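Local coordinates for hemoglobin chain d1 (Lumbricus terrestris, PDB 1X9F), which probably carries oxygen on a heme iron, as one of the globin chains of the earthworm's extracellular hemoglobin, at residues L29-D34 against L112-D117; D71-M76 against A85-L90; L8-Q13 against S75-P80. All coordinates share one frame; numbering follows the deposited sequence.

Interaction 1: L29-D34 against L112-D117; sequences LELWRD and LHVLGD. With CMO (carbon monoxide), chain U.
A water is gripped by two carboxylates across the contact, hydrogen-bonded at 2.6 Å to OE2 of Glu-30 and again at 2.6 Å to OD2 of Asp-117, though other acceptors in reach may compete for its protons. It joins helices B and G of the globin fold, whose local axes cross at 137° and come within 10.0 Å. The two acids are like charges, with Glu-30 OE2 only 4.3 Å from Asp-117 OD2, and the shared water together with cations elsewhere probably makes this tolerable: Arg-118 forms a salt bridge with Glu-30 OE1, and Arg-33 of a neighbouring subunit does so with Asp-117 OD1. Beside these acids, Val-114 has a short branched side chain that suits close helices: CG1 lies 4.1 Å from the backbone CA of Leu-31, while CG2 meets Leu-31 CD1 at 4.2 Å, the two side chains crossing at about a right angle. Leu-31 has CG anti to its backbone N (chi1 171°), which carries the isobutyl group across the valine and into the buried interior. Asp-34 slides past the valine in the opposite direction, its OD2 3.7 Å from Val-114 CG1. One residue beyond Leu-31 the helix serves the distal heme pocket, where the bound carbon monoxide is hydrogen-bonded to His-62 NE2 and Trp-32 lies obliquely to it, CZ2 3.0 Å from the ligand oxygen.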
# COMPACT_ATOMS: atom_id res chain seq x y z
N LEU D 29 -0.87 -18.59 4.30
CA LEU D 29 -2.19 -18.40 4.88
C LEU D 29 -3.16 -17.94 3.80
O LEU D 29 -4.25 -18.50 3.65
CB LEU D 29 -2.12 -17.36 6.02
CG LEU D 29 -3.40 -16.76 6.61
CD1 LEU D 29 -3.97 -17.65 7.71
CD2 LEU D 29 -3.13 -15.37 7.15
N GLU D 30 -2.74 -16.93 3.04
CA GLU D 30 -3.57 -16.39 1.97
C GLU D 30 -3.91 -17.47 0.96
O GLU D 30 -5.05 -17.57 0.51
CB GLU D 30 -2.84 -15.24 1.27
CG GLU D 30 -3.72 -14.49 0.28
CD GLU D 30 -2.99 -13.36 -0.41
OE1 GLU D 30 -2.00 -12.84 0.16
OE2 GLU D 30 -3.40 -12.98 -1.53
N LEU D 31 -2.90 -18.28 0.64
CA LEU D 31 -3.07 -19.42 -0.25
C LEU D 31 -4.12 -20.39 0.27
O LEU D 31 -5.09 -20.66 -0.44
CB LEU D 31 -1.74 -20.13 -0.51
CG LEU D 31 -1.73 -21.47 -1.26
CD1 LEU D 31 -2.31 -21.32 -2.66
CD2 LEU D 31 -0.32 -22.03 -1.34
N TRP D 32 -3.94 -20.92 1.48
CA TRP D 32 -4.88 -21.91 2.02
C TRP D 32 -6.27 -21.38 2.28
O TRP D 32 -7.25 -22.11 2.17
CB TRP D 32 -4.34 -22.61 3.26
CG TRP D 32 -3.30 -23.54 2.86
CD1 TRP D 32 -1.97 -23.37 3.01
CD2 TRP D 32 -3.48 -24.76 2.15
NE1 TRP D 32 -1.29 -24.43 2.46
CE2 TRP D 32 -2.20 -25.30 1.92
CE3 TRP D 32 -4.60 -25.47 1.70
CZ2 TRP D 32 -2.01 -26.51 1.27
CZ3 TRP D 32 -4.41 -26.67 1.04
CH2 TRP D 32 -3.13 -27.18 0.84
N ARG D 33 -6.36 -20.10 2.62
CA ARG D 33 -7.66 -19.51 2.85
C ARG D 33 -8.47 -19.48 1.56
O ARG D 33 -9.65 -19.83 1.56
CB ARG D 33 -7.56 -18.11 3.43
CG ARG D 33 -8.90 -17.65 3.94
CD ARG D 33 -8.89 -16.29 4.52
NE ARG D 33 -8.56 -15.28 3.52
CZ ARG D 33 -8.53 -13.98 3.76
NH1 ARG D 33 -8.80 -13.52 4.97
NH2 ARG D 33 -8.22 -13.14 2.78
N ASP D 34 -7.81 -19.08 0.47
CA ASP D 34 -8.41 -19.09 -0.86
C ASP D 34 -8.90 -20.48 -1.24
O ASP D 34 -10.05 -20.65 -1.64
CB ASP D 34 -7.40 -18.59 -1.91
CG ASP D 34 -7.31 -17.07 -1.98
OD1 ASP D 34 -7.87 -16.37 -1.10
OD2 ASP D 34 -6.69 -16.49 -2.89
N LEU D 112 -1.26 -20.28 -8.53
CA LEU D 112 -1.03 -19.38 -9.66
C LEU D 112 -1.71 -18.02 -9.48
O LEU D 112 -1.14 -16.98 -9.86
CB LEU D 112 -1.46 -20.03 -10.98
CG LEU D 112 -0.64 -21.24 -11.44
CD1 LEU D 112 -1.04 -21.62 -12.87
CD2 LEU D 112 0.85 -20.99 -11.38
N HIS D 113 -2.90 -18.04 -8.89
CA HIS D 113 -3.67 -16.83 -8.64
C HIS D 113 -3.01 -15.93 -7.59
O HIS D 113 -2.87 -14.72 -7.80
CB HIS D 113 -5.09 -17.22 -8.22
CG HIS D 113 -6.04 -16.07 -8.13
ND1 HIS D 113 -6.02 -15.17 -7.08
CD2 HIS D 113 -7.04 -15.67 -8.95
CE1 HIS D 113 -6.96 -14.27 -7.27
NE2 HIS D 113 -7.60 -14.55 -8.39
N VAL D 114 -2.59 -16.53 -6.47
CA VAL D 114 -1.87 -15.77 -5.44
C VAL D 114 -0.51 -15.30 -5.95
O VAL D 114 -0.09 -14.18 -5.64
CB VAL D 114 -1.75 -16.53 -4.07
CG1 VAL D 114 -3.13 -16.98 -3.57
CG2 VAL D 114 -0.80 -17.72 -4.16
N LEU D 115 0.17 -16.14 -6.73
CA LEU D 115 1.46 -15.76 -7.32
C LEU D 115 1.28 -14.56 -8.24
O LEU D 115 2.08 -13.61 -8.21
CB LEU D 115 2.10 -16.93 -8.06
CG LEU D 115 2.85 -17.95 -7.20
CD1 LEU D 115 3.16 -19.18 -8.02
CD2 LEU D 115 4.13 -17.38 -6.62
N GLY D 116 0.21 -14.60 -9.03
CA GLY D 116 -0.18 -13.49 -9.91
C GLY D 116 -0.30 -12.16 -9.19
O GLY D 116 0.17 -11.14 -9.69
N ASP D 117 -0.93 -12.17 -8.01
CA ASP D 117 -1.06 -10.96 -7.20
C ASP D 117 0.29 -10.43 -6.77
O ASP D 117 0.53 -9.23 -6.83
CB ASP D 117 -1.90 -11.23 -5.95
CG ASP D 117 -3.35 -11.48 -6.27
OD1 ASP D 117 -3.91 -10.77 -7.12
OD2 ASP D 117 -4.02 -12.37 -5.70
C CMO U . -0.13 -29.56 1.93
O CMO U . -1.27 -29.13 2.46
O HOH W 1 -4.63 -13.77 -3.63

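Interaction 2: D71-M76 against A85-L90; sequences DITISM and AQLAHL. With HEM (protoporphyrin IX containing Fe), chain M.
Gln-86 lies across Ile-72 and Met-76, meeting each at about a right angle, where helices E and F of the globin fold run nearly antiparallel (156° between their local directions). Its CG stands anti to the backbone N (chi1 -178°) and the chain then bends, which lays the amide flat against Ile-72: the CG2 methyl sits over the amide face, 3.7 Å from Gln-86 CD. Farther back along the same side chain, Gln-86 CB touches the sulfur SD of Met-76 at 3.6 Å; the long extended thioether suits this place because it can reach across to helix F from the EF corner. On the other flank Thr-73 offers only its methyl, CG2 lying 3.7 Å from Leu-90 CD1 and 4.0 Å from Leu-87 CD2. Its hydroxyl turns back on its own helix to the carbonyl of Leu-70, so a polar residue can present an apolar surface here. An alanine at Gln-86 would probably open a gap beside Ile-72 and Met-76 and leave a basic side chain of another protein's chain without the OE1 it bonds to.

Helix F also serves two hemes. Leu-90 touches one in the pocket, and its carbonyl holds ND1 of the proximal His-94; His-89 NE2 gives a hydrogen bond of 2.8 Å, 160° at the hydrogen, to propionate oxygen O1A of a second heme, one not bound to this chain. No hydrogen bond joins the two segments, so they cohere through methyls, a thioether and the carbon stem of a glutamine whose OE1 is used by a basic side chain of another protein's chain.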
# COMPACT_ATOMS: atom_id res chain seq x y z
N ASP D 71 9.20 -25.35 -2.29
CA ASP D 71 10.51 -24.78 -2.49
C ASP D 71 11.54 -25.82 -2.96
O ASP D 71 12.33 -25.55 -3.87
CB ASP D 71 11.01 -24.11 -1.22
CG ASP D 71 12.24 -23.29 -1.48
OD1 ASP D 71 13.36 -23.75 -1.12
OD2 ASP D 71 12.20 -22.20 -2.09
N ILE D 72 11.51 -27.00 -2.34
CA ILE D 72 12.41 -28.10 -2.69
C ILE D 72 12.22 -28.52 -4.14
O ILE D 72 13.19 -28.69 -4.88
CB ILE D 72 12.23 -29.32 -1.76
CG1 ILE D 72 12.61 -28.96 -0.33
CG2 ILE D 72 13.07 -30.50 -2.24
CD1 ILE D 72 12.34 -30.05 0.69
N THR D 73 10.96 -28.69 -4.54
CA THR D 73 10.64 -29.15 -5.88
C THR D 73 10.99 -28.11 -6.93
O THR D 73 11.55 -28.45 -7.96
CB THR D 73 9.16 -29.57 -6.02
OG1 THR D 73 8.31 -28.47 -5.69
CG2 THR D 73 8.79 -30.63 -5.00
N ILE D 74 10.65 -26.84 -6.68
CA ILE D 74 11.04 -25.78 -7.60
C ILE D 74 12.55 -25.76 -7.77
O ILE D 74 13.06 -25.60 -8.89
CB ILE D 74 10.50 -24.42 -7.12
CG1 ILE D 74 8.97 -24.42 -7.21
CG2 ILE D 74 11.12 -23.26 -7.93
CD1 ILE D 74 8.32 -23.17 -6.67
N SER D 75 13.29 -25.94 -6.68
CA SER D 75 14.74 -25.87 -6.77
C SER D 75 15.37 -27.13 -7.39
O SER D 75 16.57 -27.15 -7.68
CB SER D 75 15.36 -25.54 -5.41
OG SER D 75 15.32 -26.65 -4.53
N MET D 76 14.55 -28.17 -7.61
CA MET D 76 14.99 -29.41 -8.26
C MET D 76 14.52 -29.52 -9.71
O MET D 76 14.76 -30.54 -10.36
CB MET D 76 14.49 -30.64 -7.48
CG MET D 76 15.24 -30.90 -6.20
SD MET D 76 14.60 -32.34 -5.34
CE MET D 76 15.68 -32.36 -3.91
N ALA D 85 13.02 -38.59 -7.17
CA ALA D 85 13.06 -39.06 -5.78
C ALA D 85 12.20 -38.21 -4.84
O ALA D 85 11.46 -38.77 -4.02
CB ALA D 85 14.50 -39.13 -5.28
N GLN D 86 12.31 -36.89 -4.95
CA GLN D 86 11.57 -35.99 -4.07
C GLN D 86 10.07 -36.12 -4.31
O GLN D 86 9.29 -36.14 -3.36
CB GLN D 86 12.02 -34.54 -4.25
CG GLN D 86 11.31 -33.54 -3.33
CD GLN D 86 11.55 -33.81 -1.85
OE1 GLN D 86 12.56 -34.40 -1.48
NE2 GLN D 86 10.62 -33.39 -1.01
N LEU D 87 9.68 -36.20 -5.57
CA LEU D 87 8.26 -36.32 -5.89
C LEU D 87 7.68 -37.63 -5.36
O LEU D 87 6.57 -37.66 -4.84
CB LEU D 87 8.00 -36.15 -7.38
CG LEU D 87 8.31 -34.79 -8.02
CD1 LEU D 87 7.97 -34.82 -9.50
CD2 LEU D 87 7.57 -33.64 -7.32
N ALA D 88 8.45 -38.72 -5.50
CA ALA D 88 8.06 -40.01 -4.95
C ALA D 88 7.85 -39.90 -3.43
O ALA D 88 6.87 -40.43 -2.89
CB ALA D 88 9.09 -41.08 -5.29
N HIS D 89 8.77 -39.20 -2.77
CA HIS D 89 8.76 -39.00 -1.33
C HIS D 89 7.53 -38.24 -0.89
O HIS D 89 6.88 -38.60 0.10
CB HIS D 89 10.02 -38.24 -0.91
CG HIS D 89 10.17 -38.05 0.56
ND1 HIS D 89 10.99 -38.84 1.33
CD2 HIS D 89 9.65 -37.12 1.41
CE1 HIS D 89 10.95 -38.43 2.59
NE2 HIS D 89 10.14 -37.39 2.66
N LEU D 90 7.21 -37.18 -1.62
CA LEU D 90 6.05 -36.36 -1.32
C LEU D 90 4.77 -37.15 -1.55
O LEU D 90 3.79 -37.00 -0.81
CB LEU D 90 6.05 -35.09 -2.16
CG LEU D 90 6.81 -33.93 -1.51
CD1 LEU D 90 7.15 -32.90 -2.56
CD2 LEU D 90 5.98 -33.31 -0.39
CHA HEM M . 15.00 -37.36 7.94
CHB HEM M . 15.54 -32.64 9.15
CHC HEM M . 19.09 -33.87 12.26
CHD HEM M . 18.40 -38.62 11.24
C1A HEM M . 14.83 -35.89 7.98
C2A HEM M . 13.90 -35.23 7.17
C3A HEM M . 14.05 -33.81 7.50
C4A HEM M . 15.10 -33.88 8.51
CMA HEM M . 13.30 -32.60 6.98
CAA HEM M . 12.94 -35.78 6.15
CBA HEM M . 11.62 -36.10 6.84
CGA HEM M . 10.75 -36.68 5.76
O1A HEM M . 10.15 -35.90 4.99
O2A HEM M . 10.67 -37.92 5.68
C1B HEM M . 16.58 -32.56 10.15
C2B HEM M . 16.98 -31.34 10.68
C3B HEM M . 17.93 -31.77 11.54
C4B HEM M . 18.10 -33.12 11.48
CMB HEM M . 16.49 -29.92 10.42
CAB HEM M . 18.68 -30.97 12.30
CBB HEM M . 19.46 -30.04 12.96
C1C HEM M . 19.22 -35.34 12.27
C2C HEM M . 20.12 -36.00 13.09
C3C HEM M . 19.91 -37.32 12.77
C4C HEM M . 18.91 -37.37 11.82
CMC HEM M . 21.10 -35.44 14.09
CAC HEM M . 20.59 -38.49 13.39
CBC HEM M . 21.70 -39.04 12.86
C1D HEM M . 17.35 -38.72 10.21
C2D HEM M . 16.95 -39.94 9.69
C3D HEM M . 15.98 -39.62 8.75
C4D HEM M . 15.90 -38.15 8.80
CMD HEM M . 17.44 -41.32 10.07
CAD HEM M . 15.17 -40.55 7.88
CBD HEM M . 15.81 -40.66 6.51
CGD HEM M . 14.86 -41.48 5.67
O1D HEM M . 14.89 -42.74 5.77
O2D HEM M . 14.05 -40.87 4.93
NA HEM M . 15.57 -35.11 8.81
NB HEM M . 17.24 -33.68 10.60
NC HEM M . 18.46 -36.14 11.47
ND HEM M . 16.75 -37.60 9.69
FE HEM M . 17.02 -35.64 10.12

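Interaction 3: L8-Q13 against S75-P80; sequences LKVKLQ and SMLDTP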
# COMPACT_ATOMS: atom_id res chain seq x y z
N LEU D 8 14.16 -21.79 -14.99
CA LEU D 8 14.95 -20.67 -14.53
C LEU D 8 14.04 -19.52 -14.11
O LEU D 8 14.21 -18.94 -13.03
CB LEU D 8 15.93 -20.25 -15.63
CG LEU D 8 17.10 -19.35 -15.25
CD1 LEU D 8 16.79 -17.89 -15.54
CD2 LEU D 8 17.59 -19.53 -13.81
N LYS D 9 13.05 -19.23 -14.96
CA LYS D 9 12.08 -18.18 -14.70
C LYS D 9 11.31 -18.45 -13.43
O LYS D 9 11.12 -17.56 -12.60
CB LYS D 9 11.08 -18.10 -15.87
CG LYS D 9 10.17 -16.89 -15.82
CD LYS D 9 11.00 -15.60 -15.86
CE LYS D 9 10.30 -14.52 -16.67
NZ LYS D 9 10.08 -14.92 -18.09
N VAL D 10 10.86 -19.69 -13.29
CA VAL D 10 10.10 -20.09 -12.12
C VAL D 10 10.97 -19.96 -10.89
O VAL D 10 10.54 -19.40 -9.88
CB VAL D 10 9.55 -21.52 -12.26
CG1 VAL D 10 9.06 -22.05 -10.91
CG2 VAL D 10 8.41 -21.53 -13.27
N LYS D 11 12.21 -20.44 -10.97
CA LYS D 11 13.13 -20.31 -9.84
C LYS D 11 13.25 -18.86 -9.37
O LYS D 11 13.13 -18.57 -8.18
CB LYS D 11 14.52 -20.88 -10.17
CG LYS D 11 14.54 -22.41 -10.39
CD LYS D 11 15.98 -22.80 -10.76
CE LYS D 11 16.10 -24.28 -11.09
NZ LYS D 11 16.05 -25.13 -9.87
N LEU D 12 13.49 -17.95 -10.32
CA LEU D 12 13.67 -16.53 -10.04
C LEU D 12 12.44 -15.87 -9.44
O LEU D 12 12.53 -15.17 -8.42
CB LEU D 12 14.05 -15.80 -11.33
CG LEU D 12 15.54 -15.54 -11.63
CD1 LEU D 12 16.49 -16.58 -11.02
CD2 LEU D 12 15.73 -15.44 -13.14
N GLN D 13 11.29 -16.11 -10.06
CA GLN D 13 10.03 -15.52 -9.63
C GLN D 13 9.58 -16.07 -8.29
O GLN D 13 8.96 -15.36 -7.50
CB GLN D 13 8.94 -15.73 -10.69
CG GLN D 13 9.21 -14.99 -11.98
CD GLN D 13 7.96 -14.74 -12.79
OE1 GLN D 13 7.10 -15.61 -12.91
NE2 GLN D 13 7.87 -13.55 -13.36
N SER D 75 13.29 -25.94 -6.68
CA SER D 75 14.74 -25.87 -6.77
C SER D 75 15.37 -27.13 -7.39
O SER D 75 16.57 -27.15 -7.68
CB SER D 75 15.36 -25.54 -5.41
OG SER D 75 15.32 -26.65 -4.53
N MET D 76 14.55 -28.17 -7.61
CA MET D 76 14.99 -29.41 -8.26
C MET D 76 14.52 -29.52 -9.71
O MET D 76 14.76 -30.54 -10.36
CB MET D 76 14.49 -30.64 -7.48
CG MET D 76 15.24 -30.90 -6.20
SD MET D 76 14.60 -32.34 -5.34
CE MET D 76 15.68 -32.36 -3.91
N LEU D 77 13.86 -28.49 -10.21
CA LEU D 77 13.35 -28.50 -11.59
C LEU D 77 14.40 -28.87 -12.65
O LEU D 77 14.07 -29.41 -13.70
CB LEU D 77 12.68 -27.16 -11.94
CG LEU D 77 11.15 -26.97 -11.95
CD1 LEU D 77 10.36 -28.13 -11.34
CD2 LEU D 77 10.78 -25.64 -11.29
N ASP D 78 15.68 -28.59 -12.35
CA ASP D 78 16.78 -28.86 -13.28
C ASP D 78 17.59 -30.13 -12.99
O ASP D 78 18.59 -30.41 -13.67
CB ASP D 78 17.73 -27.67 -13.26
CG ASP D 78 18.29 -27.42 -11.87
OD1 ASP D 78 19.52 -27.26 -11.76
OD2 ASP D 78 17.58 -27.38 -10.84
N THR D 79 17.21 -30.89 -11.96
CA THR D 79 17.91 -32.14 -11.63
C THR D 79 16.90 -33.28 -11.63
O THR D 79 16.33 -33.59 -10.58
CB THR D 79 18.60 -32.03 -10.25
OG1 THR D 79 17.66 -31.55 -9.27
CG2 THR D 79 19.68 -30.96 -10.25
N PRO D 80 16.65 -33.92 -12.79
CA PRO D 80 15.59 -34.93 -12.88
C PRO D 80 15.72 -36.09 -11.87
O PRO D 80 14.71 -36.53 -11.31
CB PRO D 80 15.68 -35.42 -14.33
CG PRO D 80 17.06 -35.04 -14.77
CD PRO D 80 17.36 -33.74 -14.07
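Helix segment 8-13 runs past a type I beta turn from Met-76 to Thr-79, the nearest CA atoms being those of Lys-11 and Ser-75 at 6.6 Å. The side chain that crosses between them is Lys-11, stretched out as far as CE and bent only at its last torsion (chi4 -75°), which swings the ammonium toward Asp-78 and the backbone just before the turn. There NZ makes a salt bridge of 2.9 Å to Asp-78 OD2, approaching from above the carboxylate plane, 52° out of it. The same nitrogen probably hydrogen-bonds the carbonyl of Ile-74, late in helix E, and it bonds a backbone group of another protein's chain, whose aromatic side chain also lies against the lysine as a cation-pi partner. A long, flexible cation suits such a spot, since one buried charge is shared among several acceptors and countered by the aspartate.

Beside it is an apolar contact: Val-10 CG1 meets Leu-77 CD2 at 4.0 Å, the side chains crossing at about a right angle, and both also rest on Cys-131 of helix 125-139, the cysteine that pairs with Cys-2 in a disulfide.

The turn is braced from within. Met-76 O accepts Thr-79 N at 2.9 Å and Thr-79 OG1 at 3.3 Å, both from the same face of its plane. Thr-79 also stands at the N-cap position, but its side chain makes no capping bond; Pro-80, lacking an N-H to donate, is well placed to open the next helix. This is the EF corner of the globin fold, fastened to helix A.

From the N terminus, helix 4-18 supplies the first half of interaction 3, which closes a loop of more than sixty residues when the chain reaches the corner at 75-80. Before then helix 21-38 has begun interaction 1, completed only at 112-117, so interactions 1 and 3 cross along the chain. Interaction 2 is local, a hairpin of helices 57-75 and 80-95 folded about that same corner, and it falls wholly within the span of interaction 1. Interactions 2 and 3 share Ser-75 and Met-76 and touch directly; interaction 1 lies across the chain's centre from interaction 2, about 21 Å between centres. Together they tie helices A, B, E, F and G.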